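Local coordinates for protein lipolytic enzyme, G-D-S-L family (Bacteroides thetaiotaomicron, PDB 7BR2) that acts as a serine esterase of the SGNH (GDSL) hydrolase family in a gut bacterium and metabolises the drug diltiazem, at residues D62-M67 / M89-Y94; L83-G88 / I132-T137; S138-T143 / K153-T158; A144-N149 / N203-P208; T158-I163 / D179-M184. One frame throughout, in Å; residues are numbered along the deposited sequence.

In the fold
Read from the N terminus, the first loop to close is contact 1, where the start of helix 64-75 meets the turn after strand 82-85. Contact 2 crosses it: one of its segments, the end of that strand, lies between those of contact 1, and the other is strand 131-136, its neighbour in the parallel sheet. Contact 3 follows in series, folding the loop beyond strand 131-136 onto the start of helix 155-173. Contact 4 crosses contact 3, reaching from the same loop to the segment 203-208 before helix 210-223. Nested inside contact 4 is contact 5, which shares T158 with contact 3 and joins helix 155-173 to the start of helix 181-194.

Contact 1 of 5, residues D62-M67 / M89-Y94; sequences DTAYDM and MNDSGY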
# COMPACT_ATOMS: atom_id res chain seq x y z
N ASP A 62 -0.48 -3.89 18.71
CA ASP A 62 -1.15 -5.19 18.79
C ASP A 62 -0.19 -6.36 18.64
O ASP A 62 0.76 -6.33 17.84
CB ASP A 62 -2.23 -5.33 17.71
CG ASP A 62 -3.58 -4.71 18.12
OD1 ASP A 62 -3.61 -3.93 19.10
OD2 ASP A 62 -4.61 -5.05 17.49
N THR A 63 -0.49 -7.43 19.36
CA THR A 63 0.07 -8.75 19.10
C THR A 63 -1.05 -9.62 18.56
O THR A 63 -2.18 -9.15 18.38
CB THR A 63 0.66 -9.38 20.37
OG1 THR A 63 -0.37 -9.52 21.34
CG2 THR A 63 1.74 -8.50 20.94
N ALA A 64 -0.76 -10.90 18.35
CA ALA A 64 -1.81 -11.80 17.91
C ALA A 64 -2.91 -11.90 18.96
O ALA A 64 -4.09 -12.12 18.61
CB ALA A 64 -1.23 -13.18 17.61
N TYR A 65 -2.57 -11.67 20.23
CA TYR A 65 -3.56 -11.68 21.30
C TYR A 65 -4.59 -10.56 21.12
O TYR A 65 -5.80 -10.80 21.22
CB TYR A 65 -2.85 -11.57 22.66
CG TYR A 65 -3.78 -11.25 23.81
CD1 TYR A 65 -4.48 -12.25 24.48
CD2 TYR A 65 -3.97 -9.93 24.23
CE1 TYR A 65 -5.34 -11.94 25.53
CE2 TYR A 65 -4.84 -9.61 25.27
CZ TYR A 65 -5.52 -10.62 25.92
OH TYR A 65 -6.37 -10.29 26.95
N ASP A 66 -4.12 -9.34 20.81
CA ASP A 66 -5.03 -8.20 20.65
C ASP A 66 -5.87 -8.30 19.38
O ASP A 66 -7.08 -8.01 19.38
CB ASP A 66 -4.23 -6.90 20.65
CG ASP A 66 -3.31 -6.79 21.84
OD1 ASP A 66 -3.83 -6.68 22.97
OD2 ASP A 66 -2.07 -6.80 21.65
N MET A 67 -5.22 -8.67 18.28
CA MET A 67 -5.93 -8.91 17.03
C MET A 67 -7.05 -9.93 17.21
O MET A 67 -8.18 -9.74 16.73
CB MET A 67 -4.90 -9.36 15.99
CG MET A 67 -3.90 -8.26 15.65
SD MET A 67 -2.67 -8.82 14.44
CE MET A 67 -1.35 -7.64 14.63
N MET A 89 5.78 -8.21 14.72
CA MET A 89 6.74 -7.18 15.11
C MET A 89 6.70 -6.93 16.62
O MET A 89 7.75 -6.78 17.26
CB MET A 89 6.51 -5.90 14.33
CG MET A 89 7.52 -4.79 14.67
SD MET A 89 9.26 -5.16 14.29
CE MET A 89 9.28 -5.07 12.50
N ASN A 90 5.50 -6.90 17.20
CA ASN A 90 5.35 -6.75 18.64
C ASN A 90 5.45 -8.08 19.36
O ASN A 90 6.00 -8.14 20.46
CB ASN A 90 4.02 -6.06 18.95
CG ASN A 90 4.02 -4.61 18.53
OD1 ASN A 90 4.93 -3.86 18.87
ND2 ASN A 90 3.01 -4.22 17.76
N ASP A 91 4.89 -9.14 18.78
CA ASP A 91 4.96 -10.45 19.40
C ASP A 91 6.41 -10.85 19.70
O ASP A 91 6.70 -11.44 20.75
CB ASP A 91 4.29 -11.49 18.50
CG ASP A 91 2.88 -11.09 18.05
OD1 ASP A 91 2.75 -10.01 17.40
OD2 ASP A 91 1.92 -11.85 18.32
N SER A 92 7.32 -10.52 18.79
CA SER A 92 8.70 -10.98 18.93
C SER A 92 9.41 -10.38 20.14
O SER A 92 10.36 -10.99 20.65
CB SER A 92 9.49 -10.65 17.67
OG SER A 92 9.22 -9.32 17.26
N GLY A 93 8.98 -9.23 20.62
CA GLY A 93 9.65 -8.58 21.73
C GLY A 93 10.82 -7.72 21.29
O GLY A 93 11.20 -7.67 20.12
N TYR A 94 11.41 -7.01 22.26
CA TYR A 94 12.39 -6.00 21.89
C TYR A 94 13.68 -6.03 22.72
O TYR A 94 14.68 -6.64 22.31
CB TYR A 94 11.74 -4.62 21.98
CG TYR A 94 10.60 -4.40 21.00
CD1 TYR A 94 10.86 -3.92 19.72
CD2 TYR A 94 9.28 -4.67 21.35
CE1 TYR A 94 9.83 -3.70 18.82
CE2 TYR A 94 8.24 -4.46 20.45
CZ TYR A 94 8.53 -3.97 19.18
OH TYR A 94 7.53 -3.75 18.27
O HOH W 1 3.00 -7.56 15.83
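The turn after strand 82-85 and the first residues of helix 64-75 are held by polar groups packed closely around one carboxylate. D91 carries the tight part. Its CG lies anti to its own carbonyl carbon, which swings the carboxylate across to the helix start, and the syn lone pair of D91 OD2 takes the A64 N-H in a nearly straight bond (2.8 Å, 167°). D91 OD2 also sits 3.4 Å from T63 CB and accepts from S113 OG of helix 102-125. Beside it, water 1 joins the segments: it accepts from N90 N and donates to D91 OD1 and to D62 O. D62 O also receives N90 ND2 at 3.1 Å, from above the carbonyl plane, while Y94 OH donates to N90 OD1 at 2.7 Å and so helps to fix the amide's rotation.

The other side of the helix start is looser. There the exposed Y65 side chain leads away from the turn, though this more open flank is still ordered by a capping box in which T63 N donates to D66 OD2 (2.9 Å).

The sequence G88-M89-N90-D91 matches the GxND block of SGNH hydrolases, whose asparagine typically contributes to the oxyanion hole. With N-H, hydroxyl and water donors around it at a helix N terminus, the buried D91 carboxylate is probably kept ionised, and its turn would hold N90 in place.

Contact 2 of 5, residues L83-G88 / I132-T137; sequences LMVTFG and IVMTGT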
# COMPACT_ATOMS: atom_id res chain seq x y z
N LEU A 83 -9.30 -11.25 3.58
CA LEU A 83 -8.71 -10.82 4.84
C LEU A 83 -7.22 -11.13 4.82
O LEU A 83 -6.83 -12.29 4.67
CB LEU A 83 -9.38 -11.52 6.03
CG LEU A 83 -8.81 -11.27 7.44
CD1 LEU A 83 -8.92 -9.82 7.83
CD2 LEU A 83 -9.48 -12.14 8.48
N MET A 84 -6.40 -10.09 4.90
CA MET A 84 -4.96 -10.24 5.04
C MET A 84 -4.57 -10.13 6.51
O MET A 84 -5.09 -9.27 7.23
CB MET A 84 -4.23 -9.19 4.20
CG MET A 84 -4.07 -9.56 2.72
SD MET A 84 -5.62 -9.81 1.81
CE MET A 84 -6.39 -8.19 1.91
N VAL A 85 -3.69 -11.01 6.97
CA VAL A 85 -3.32 -11.13 8.38
C VAL A 85 -1.80 -11.03 8.50
O VAL A 85 -1.08 -11.84 7.90
CB VAL A 85 -3.84 -12.45 8.99
CG1 VAL A 85 -3.48 -12.55 10.47
CG2 VAL A 85 -5.35 -12.60 8.78
N THR A 86 -1.32 -10.02 9.23
CA THR A 86 0.10 -9.82 9.47
C THR A 86 0.33 -9.43 10.93
O THR A 86 -0.46 -8.69 11.51
CB THR A 86 0.68 -8.74 8.55
OG1 THR A 86 2.11 -8.70 8.71
CG2 THR A 86 0.09 -7.36 8.86
N PHE A 87 1.39 -9.97 11.52
CA PHE A 87 1.70 -9.73 12.92
C PHE A 87 3.11 -10.23 13.18
O PHE A 87 3.75 -10.83 12.31
CB PHE A 87 0.71 -10.43 13.86
CG PHE A 87 0.80 -11.93 13.84
CD1 PHE A 87 0.35 -12.64 12.74
CD2 PHE A 87 1.34 -12.62 14.90
CE1 PHE A 87 0.44 -14.02 12.71
CE2 PHE A 87 1.43 -13.99 14.88
CZ PHE A 87 0.98 -14.69 13.78
N GLY A 88 3.61 -9.96 14.39
CA GLY A 88 4.90 -10.49 14.81
C GLY A 88 5.89 -9.43 15.24
O GLY A 88 6.80 -9.73 16.02
N ILE A 132 -8.75 -15.99 2.99
CA ILE A 132 -7.74 -15.68 4.00
C ILE A 132 -6.37 -15.61 3.33
O ILE A 132 -6.00 -16.51 2.57
CB ILE A 132 -7.75 -16.73 5.13
CG1 ILE A 132 -9.14 -16.88 5.74
CG2 ILE A 132 -6.78 -16.33 6.24
CD1 ILE A 132 -9.65 -15.61 6.41
N VAL A 133 -5.63 -14.53 3.60
CA VAL A 133 -4.30 -14.34 3.03
C VAL A 133 -3.31 -14.06 4.16
O VAL A 133 -3.30 -12.96 4.74
CB VAL A 133 -4.27 -13.21 2.00
CG1 VAL A 133 -2.88 -13.03 1.43
CG2 VAL A 133 -5.30 -13.48 0.88
N MET A 134 -2.45 -15.04 4.45
CA MET A 134 -1.36 -14.79 5.40
C MET A 134 -0.31 -13.93 4.72
O MET A 134 0.14 -14.25 3.62
CB MET A 134 -0.75 -16.12 5.85
CG MET A 134 -1.68 -17.01 6.66
SD MET A 134 -2.06 -16.34 8.28
CE MET A 134 -3.84 -16.21 8.22
N THR A 135 0.04 -12.80 5.34
CA THR A 135 1.03 -11.89 4.78
C THR A 135 2.12 -11.69 5.82
O THR A 135 1.90 -11.04 6.85
CB THR A 135 0.43 -10.54 4.36
OG1 THR A 135 0.12 -9.77 5.53
CG2 THR A 135 -0.82 -10.74 3.59
N GLY A 136 3.31 -12.24 5.55
CA GLY A 136 4.41 -12.17 6.49
C GLY A 136 4.84 -10.74 6.69
O GLY A 136 5.07 -10.03 5.71
N THR A 137 4.90 -10.28 7.94
CA THR A 137 5.18 -8.88 8.21
C THR A 137 6.52 -8.43 7.62
O THR A 137 7.45 -9.22 7.44
CB THR A 137 5.21 -8.60 9.71
OG1 THR A 137 5.64 -7.26 9.94
CG2 THR A 137 6.17 -9.55 10.42
O HOH W 2 3.42 -6.01 8.84
O HOH W 3 3.57 -11.66 9.85
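Strands 82-85 and 131-136 are neighbours in the five-stranded parallel sheet at the heart of the SGNH α/β fold, and their pairing illustrates three kinds of interaction in turn.

Backbone bonds come first. V133 N donates to L83 O at 2.8 Å, nearly along the C=O axis; V133 O then receives V85 N in its carbonyl plane; and T135 N reaches V85 O at 170°, from above that carbonyl's plane. Each link alternates in direction, as parallel pairing requires.

Apolar packing occupies both faces. L83, V85, I132 and M134 lie on one face, toward helices 102-125 and 155-173. There L83 CD2 rests 4.0 Å from I132 CD1, and the M134 chain, bent at chi2 and chi3, brings CE to 3.8 Å from V85 CB. On the other face M84, likewise bent, lays SD 3.7 Å from V133 CB and CG 3.6 Å from T135 CG2.

Beyond the regular pairing the strands diverge and hydroxyls and waters take over. T135 OG1, in the crowded position between its own N and carbonyl carbon, donates weakly to V85 O. Water 2 lies between T86 OG1 and T137 OG1, and water 3 accepts from T137 N while donating to F87 O (2.6 Å).

Chemically, the pair is apolar and directly bonded through the strands but hydrated and hydroxyl-rich at their C-terminal ends, so polar groups there are probably satisfied in part by the two waters, where regular strand pairing has ended.

Contact 3 of 5, residues S138-T143 / K153-T158; sequences SPYDET and KKKNET
The loop following strand 131-136 folds back onto the N-terminal turn of helix 155-173, a strand-to-helix connection of the SGNH α/β fold that carries an Asx turn at D141, whose OD1 accepts from T143 N. K155 runs across the Y140 ring. K155 CB lies 4.1 Å from Y140 CD2. CG, anti to the backbone N, moves in over the same face, near CG and CD2 of Y140. K155 CD then sits over the face in a CH-pi contact, 3.7 Å from the Y140 centroid and 14° off the normal. K155 CE passes on to 3.6 Å from Y140 CD1, where a bend at chi4 turns NZ aside to M89 O, S92 OG and G93 O. The ring thus guides the aliphatic chain to a buried ammonium with three hydrogen bonds, while Y140 OH is held by F152 N. An alanine at Y140 would take away this ring and its hydroxyl, and would probably leave K155 less firmly aligned and the loop looser.

At the backbone, N156 OD1 receives Y140 N at 3.1 Å, from above its carbonyl plane, with ND2 bonded to N181 OD1. E142 reaches the helix start with an extended chain, where its charge would suit the helix dipole, though the like charge of nearby E157 probably offsets part of this; E142 OE2 accepts from N156 N at 2.8 Å, approached from above the carboxylate plane.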
# COMPACT_ATOMS: atom_id res chain seq x y z
N SER A 138 6.59 -7.13 7.31
CA SER A 138 7.85 -6.48 7.01
C SER A 138 8.84 -6.70 8.16
O SER A 138 8.44 -6.94 9.30
CB SER A 138 7.61 -4.99 6.75
OG SER A 138 6.88 -4.39 7.80
N PRO A 139 10.14 -6.61 7.90
CA PRO A 139 11.12 -7.08 8.88
C PRO A 139 11.60 -6.01 9.84
O PRO A 139 11.45 -4.81 9.62
CB PRO A 139 12.28 -7.54 7.98
CG PRO A 139 12.26 -6.53 6.85
CD PRO A 139 10.79 -6.17 6.64
N TYR A 140 12.19 -6.47 10.94
CA TYR A 140 13.03 -5.62 11.78
C TYR A 140 14.42 -5.56 11.17
O TYR A 140 15.09 -6.60 11.03
CB TYR A 140 13.08 -6.15 13.21
CG TYR A 140 13.96 -5.32 14.13
CD1 TYR A 140 13.50 -4.13 14.68
CD2 TYR A 140 15.25 -5.72 14.43
CE1 TYR A 140 14.31 -3.37 15.51
CE2 TYR A 140 16.07 -4.96 15.26
CZ TYR A 140 15.59 -3.79 15.80
OH TYR A 140 16.40 -3.03 16.63
N ASP A 141 14.87 -4.37 10.79
CA ASP A 141 16.13 -4.23 10.05
C ASP A 141 17.30 -4.25 11.03
O ASP A 141 17.63 -3.24 11.64
CB ASP A 141 16.14 -2.95 9.24
CG ASP A 141 17.32 -2.88 8.30
OD1 ASP A 141 18.20 -3.78 8.36
OD2 ASP A 141 17.37 -1.92 7.51
N GLU A 142 17.98 -5.39 11.12
CA GLU A 142 19.10 -5.58 12.04
C GLU A 142 20.43 -5.10 11.49
O GLU A 142 21.36 -4.87 12.27
CB GLU A 142 19.22 -7.07 12.36
CG GLU A 142 18.04 -7.67 13.10
CD GLU A 142 18.16 -9.19 13.25
OE1 GLU A 142 19.14 -9.77 12.73
OE2 GLU A 142 17.34 -9.78 13.98
N THR A 143 20.54 -4.89 10.17
CA THR A 143 21.83 -4.65 9.53
C THR A 143 22.08 -3.18 9.19
O THR A 143 23.24 -2.80 8.99
CB THR A 143 21.94 -5.52 8.27
OG1 THR A 143 20.94 -5.15 7.31
CG2 THR A 143 21.73 -6.98 8.63
N LYS A 153 19.27 -7.70 18.83
CA LYS A 153 19.97 -8.72 18.06
C LYS A 153 19.10 -9.96 17.86
O LYS A 153 18.55 -10.52 18.82
CB LYS A 153 21.28 -9.10 18.75
CG LYS A 153 22.36 -8.03 18.64
CD LYS A 153 23.70 -8.45 19.25
CE LYS A 153 23.89 -7.98 20.69
NZ LYS A 153 23.25 -8.86 21.69
N LYS A 154 19.00 -10.39 16.61
CA LYS A 154 18.31 -11.61 16.19
C LYS A 154 16.79 -11.55 16.37
O LYS A 154 16.11 -12.58 16.30
CB LYS A 154 18.91 -12.84 16.87
CG LYS A 154 20.36 -13.07 16.44
CD LYS A 154 20.33 -13.39 14.95
CE LYS A 154 21.68 -13.69 14.34
NZ LYS A 154 21.54 -13.92 12.87
N LYS A 155 16.24 -10.35 16.53
CA LYS A 155 14.79 -10.19 16.67
C LYS A 155 14.07 -10.61 15.39
O LYS A 155 13.02 -11.29 15.44
CB LYS A 155 14.50 -8.74 17.07
CG LYS A 155 13.12 -8.21 16.76
CD LYS A 155 12.93 -6.80 17.31
CE LYS A 155 11.57 -6.21 16.93
NZ LYS A 155 10.43 -6.94 17.55
N ASN A 156 14.64 -10.28 14.23
CA ASN A 156 13.99 -10.67 13.00
C ASN A 156 13.98 -12.18 12.80
O ASN A 156 13.17 -12.68 12.01
CB ASN A 156 14.64 -10.02 11.78
CG ASN A 156 13.73 -10.04 10.59
OD1 ASN A 156 12.59 -9.58 10.67
ND2 ASN A 156 14.19 -10.62 9.49
N GLU A 157 14.82 -12.94 13.51
CA GLU A 157 14.77 -14.39 13.38
C GLU A 157 13.54 -14.96 14.07
O GLU A 157 12.90 -15.89 13.55
CB GLU A 157 16.05 -15.01 13.94
CG GLU A 157 17.34 -14.41 13.36
CD GLU A 157 17.36 -14.36 11.83
OE1 GLU A 157 16.97 -15.35 11.18
OE2 GLU A 157 17.76 -13.31 11.27
N THR A 158 13.18 -14.42 15.24
CA THR A 158 11.90 -14.80 15.85
C THR A 158 10.74 -14.39 14.96
O THR A 158 9.77 -15.14 14.79
CB THR A 158 11.79 -14.16 17.23
OG1 THR A 158 12.86 -14.62 18.06
CG2 THR A 158 10.46 -14.49 17.91

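Contact 4 of 5, residues A144-N149 / N203-P208; sequences AQIKDN and NDRIHP
D204 and H207 span the DxxH block of SGNH hydrolases, and with S28, whose OG is bonded to H207 NE2, they have the geometry of a Ser-His-Asp triad. The loop 144-149 packs against the start of this block through R205. Bent at chi3, the R205 chain slides past N149 in the opposite direction, with amide and guanidinium planes 29° apart. N149 OD1 lies at the guanidinium edge, in its plane, and is 3.1 Å from R205 CD. I146 CD1 sits over one face of the guanidinium, offset toward the rim, while R205 NE is bonded to D141 O.

D204 faces the other way: its CB points away, and it is the backbone at D204 CA that N149 ND2 approaches, at 3.6 Å. Its carboxylate turns back on its own segment: OD1 accepts from I206 N in an Asx turn and also from H207 N, and the syn lone pair of D204 OD2 takes H207 ND1 at 2.6 Å. An alanine at D204 would lose all three bonds and would probably let the H207 ring drift from its orientation toward S28. That ring is also backed by I206 CG2, 3.5 Å above its plane and over its centre.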
# COMPACT_ATOMS: atom_id res chain seq x y z
N ALA A 144 21.04 -2.35 9.13
CA ALA A 144 21.22 -0.95 8.79
C ALA A 144 22.04 -0.24 9.87
O ALA A 144 21.99 -0.59 11.04
CB ALA A 144 19.85 -0.29 8.64
N GLN A 145 22.87 0.72 9.45
CA GLN A 145 23.63 1.53 10.41
C GLN A 145 22.94 2.86 10.66
O GLN A 145 23.15 3.86 9.95
CB GLN A 145 25.07 1.69 9.96
CG GLN A 145 25.74 0.33 9.95
CD GLN A 145 27.24 0.41 9.98
OE1 GLN A 145 27.82 1.49 9.93
NE2 GLN A 145 27.89 -0.76 9.97
N ILE A 146 22.10 2.89 11.69
CA ILE A 146 21.36 4.08 12.11
C ILE A 146 22.02 4.67 13.35
O ILE A 146 22.40 3.95 14.29
CB ILE A 146 19.87 3.80 12.39
CG1 ILE A 146 19.05 3.55 11.11
CG2 ILE A 146 19.22 4.99 13.04
CD1 ILE A 146 19.51 2.51 10.22
N LYS A 147 22.20 5.99 13.33
CA LYS A 147 22.86 6.69 14.42
C LYS A 147 22.01 6.68 15.68
O LYS A 147 20.82 7.04 15.65
CB LYS A 147 23.09 8.15 14.01
CG LYS A 147 23.78 8.99 15.08
CD LYS A 147 23.82 10.47 14.67
CE LYS A 147 24.49 11.32 15.73
NZ LYS A 147 23.64 11.28 16.95
N ASP A 148 22.63 6.27 16.79
CA ASP A 148 22.02 6.31 18.11
C ASP A 148 20.84 5.36 18.24
O ASP A 148 20.07 5.48 19.20
CB ASP A 148 21.62 7.74 18.49
CG ASP A 148 22.84 8.66 18.67
OD1 ASP A 148 23.97 8.17 18.56
OD2 ASP A 148 22.66 9.89 18.93
N ASN A 149 20.66 4.41 17.32
CA ASN A 149 19.58 3.43 17.40
C ASN A 149 20.21 2.04 17.52
O ASN A 149 20.86 1.57 16.58
CB ASN A 149 18.64 3.51 16.19
CG ASN A 149 17.39 2.64 16.38
OD1 ASN A 149 17.45 1.42 16.21
ND2 ASN A 149 16.26 3.26 16.74
N ASN A 203 13.11 5.24 10.61
CA ASN A 203 14.13 5.74 11.51
C ASN A 203 14.44 4.80 12.67
O ASN A 203 15.49 4.94 13.30
CB ASN A 203 13.72 7.11 12.07
CG ASN A 203 12.91 7.95 11.08
OD1 ASN A 203 13.24 8.03 9.89
ND2 ASN A 203 11.86 8.59 11.57
N ASP A 204 13.55 3.84 12.97
CA ASP A 204 13.69 3.03 14.18
C ASP A 204 13.83 1.55 13.88
O ASP A 204 13.71 0.72 14.80
CB ASP A 204 12.49 3.25 15.11
CG ASP A 204 11.17 2.79 14.50
OD1 ASP A 204 11.15 2.30 13.35
OD2 ASP A 204 10.13 2.92 15.19
N ARG A 205 14.06 1.18 12.62
CA ARG A 205 14.24 -0.19 12.16
C ARG A 205 12.93 -0.99 12.18
O ARG A 205 12.94 -2.18 11.80
CB ARG A 205 15.29 -0.95 12.99
CG ARG A 205 16.54 -0.13 13.27
CD ARG A 205 17.49 -0.89 14.16
NE ARG A 205 18.62 -1.35 13.37
CZ ARG A 205 19.80 -0.75 13.30
NH1 ARG A 205 20.73 -1.27 12.54
NH2 ARG A 205 20.06 0.34 14.02
N ILE A 206 11.82 -0.38 12.60
CA ILE A 206 10.56 -1.07 12.85
C ILE A 206 9.46 -0.57 11.92
O ILE A 206 8.79 -1.36 11.25
CB ILE A 206 10.13 -0.93 14.32
CG1 ILE A 206 11.20 -1.52 15.24
CG2 ILE A 206 8.73 -1.52 14.54
CD1 ILE A 206 11.04 -1.12 16.69
N HIS A 207 9.26 0.75 11.88
CA HIS A 207 8.13 1.36 11.20
C HIS A 207 8.58 1.94 9.87
O HIS A 207 9.22 3.00 9.85
CB HIS A 207 7.51 2.43 12.09
CG HIS A 207 7.02 1.90 13.41
ND1 HIS A 207 7.75 2.00 14.57
CD2 HIS A 207 5.90 1.21 13.72
CE1 HIS A 207 7.08 1.42 15.55
NE2 HIS A 207 5.96 0.93 15.07
N PRO A 208 8.26 1.32 8.73
CA PRO A 208 8.67 1.86 7.43
C PRO A 208 8.08 3.23 7.15
O PRO A 208 6.95 3.54 7.53
CB PRO A 208 8.14 0.83 6.43
CG PRO A 208 7.99 -0.43 7.21
CD PRO A 208 7.59 0.01 8.60

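Contact 5 of 5, residues T158-I163 / D179-M184; sequences TIKRII and DWNAPM
Helix 155-173 and the start of helix 181-194 pack together on either side, in sequence, of strand 176-179, a helix-strand-helix succession of the SGNH α/β fold. N181 fills the first shell. Its CG lies anti to the backbone N (chi1 -158°), which carries the amide across to the other helix, where it meets three residues on neighbouring turns. I159 crosses it at about a right angle and touches the amide nitrogen, CG2 to ND2 3.2 Å. I163 comes in obliquely, its CD1 3.5 Å from both N181 ND2 and N181 CB. K160 passes the oxygen end, CG to OD1 3.6 Å, with its own chain exposed. Beside them I163 CG2 rests on D179 OD1. No hydrogen bond spans the two segments, so the fit is one of aliphatic branches against the flank of an amide.

The polar ends of that amide are engaged in a second shell: OD1 accepts from N156 ND2, one turn earlier on the first helix, and ND2 donates weakly to T137 O in the loop after strand 131-136. Together these bonds fix which end of the amide faces K160 and which faces the isoleucines.

Further out, the backbone of N181 is placed by D179, whose carboxylate caps the start of the helix, and by the adjoining W180 N, which is bonded to G136 O of the parallel sheet. The two oxygens of D179 divide the work, each met from above the carboxylate plane: OD1 accepts from N181 N at 2.8 Å, and OD2 from A182 N at 3.1 Å.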
# COMPACT_ATOMS: atom_id res chain seq x y z
N THR A 158 13.18 -14.42 15.24
CA THR A 158 11.90 -14.80 15.85
C THR A 158 10.74 -14.39 14.96
O THR A 158 9.77 -15.14 14.79
CB THR A 158 11.79 -14.16 17.23
OG1 THR A 158 12.86 -14.62 18.06
CG2 THR A 158 10.46 -14.49 17.91
N ILE A 159 10.83 -13.19 14.35
CA ILE A 159 9.80 -12.78 13.40
C ILE A 159 9.67 -13.79 12.27
O ILE A 159 8.56 -14.25 11.94
CB ILE A 159 10.09 -11.36 12.87
CG1 ILE A 159 9.91 -10.33 13.98
CG2 ILE A 159 9.20 -11.03 11.71
CD1 ILE A 159 10.32 -8.94 13.57
N LYS A 160 10.80 -14.19 11.68
CA LYS A 160 10.77 -15.15 10.58
C LYS A 160 10.21 -16.50 11.02
O LYS A 160 9.55 -17.17 10.22
CB LYS A 160 12.18 -15.32 9.99
CG LYS A 160 12.58 -14.20 9.04
CD LYS A 160 14.09 -14.10 8.86
CE LYS A 160 14.65 -15.32 8.13
NZ LYS A 160 16.08 -15.11 7.75
N ARG A 161 10.47 -16.91 12.26
CA ARG A 161 9.85 -18.14 12.76
C ARG A 161 8.33 -18.02 12.79
O ARG A 161 7.61 -18.96 12.41
CB ARG A 161 10.37 -18.46 14.16
CG ARG A 161 11.75 -19.07 14.20
CD ARG A 161 12.11 -19.45 15.62
NE ARG A 161 11.50 -20.72 16.02
CZ ARG A 161 11.46 -21.16 17.27
NH1 ARG A 161 11.98 -20.42 18.25
NH2 ARG A 161 10.90 -22.34 17.55
N ILE A 162 7.83 -16.89 13.28
CA ILE A 162 6.38 -16.68 13.27
C ILE A 162 5.85 -16.72 11.84
O ILE A 162 4.81 -17.33 11.55
CB ILE A 162 6.02 -15.35 13.98
CG1 ILE A 162 6.48 -15.39 15.45
CG2 ILE A 162 4.52 -15.09 13.91
CD1 ILE A 162 6.37 -14.07 16.17
N ILE A 163 6.57 -16.11 10.90
CA ILE A 163 6.12 -16.09 9.52
C ILE A 163 6.11 -17.50 8.93
O ILE A 163 5.22 -17.85 8.15
CB ILE A 163 6.99 -15.13 8.69
CG1 ILE A 163 6.79 -13.71 9.22
CG2 ILE A 163 6.63 -15.24 7.22
CD1 ILE A 163 7.61 -12.66 8.54
N ASP A 179 4.93 -12.98 1.53
CA ASP A 179 5.87 -12.58 2.57
C ASP A 179 6.52 -11.26 2.21
O ASP A 179 6.99 -11.10 1.07
CB ASP A 179 6.93 -13.66 2.80
CG ASP A 179 7.91 -13.30 3.91
OD1 ASP A 179 7.51 -12.57 4.86
OD2 ASP A 179 9.08 -13.73 3.82
N TRP A 180 6.51 -10.32 3.14
CA TRP A 180 7.29 -9.09 2.98
C TRP A 180 8.69 -9.20 3.56
O TRP A 180 9.56 -8.42 3.20
CB TRP A 180 6.58 -7.90 3.64
CG TRP A 180 5.38 -7.30 2.93
CD1 TRP A 180 5.31 -6.88 1.62
CD2 TRP A 180 4.11 -7.01 3.51
NE1 TRP A 180 4.06 -6.37 1.36
CE2 TRP A 180 3.30 -6.44 2.50
CE3 TRP A 180 3.56 -7.19 4.79
CZ2 TRP A 180 1.98 -6.04 2.74
CZ3 TRP A 180 2.24 -6.80 5.02
CH2 TRP A 180 1.47 -6.23 3.99
N ASN A 181 8.90 -10.14 4.48
CA ASN A 181 10.11 -10.13 5.30
C ASN A 181 11.35 -10.43 4.46
O ASN A 181 12.29 -9.63 4.41
CB ASN A 181 9.96 -11.14 6.44
CG ASN A 181 10.87 -10.85 7.60
OD1 ASN A 181 12.09 -10.96 7.49
ND2 ASN A 181 10.29 -10.45 8.73
N ALA A 182 11.35 -11.57 3.76
CA ALA A 182 12.51 -11.94 2.95
C ALA A 182 12.81 -10.92 1.86
O ALA A 182 13.96 -10.44 1.80
CB ALA A 182 12.30 -13.34 2.35
N PRO A 183 11.87 -10.53 0.99
CA PRO A 183 12.24 -9.56 -0.06
C PRO A 183 12.70 -8.23 0.49
O PRO A 183 13.60 -7.59 -0.08
CB PRO A 183 10.96 -9.42 -0.89
CG PRO A 183 10.06 -10.52 -0.45
CD PRO A 183 10.45 -10.91 0.92
N MET A 184 12.13 -7.79 1.61
CA MET A 184 12.53 -6.50 2.14
C MET A 184 13.90 -6.58 2.80
O MET A 184 14.67 -5.62 2.73
CB MET A 184 11.47 -5.98 3.10
CG MET A 184 10.23 -5.44 2.39
SD MET A 184 8.98 -4.88 3.56
CE MET A 184 9.63 -3.25 3.95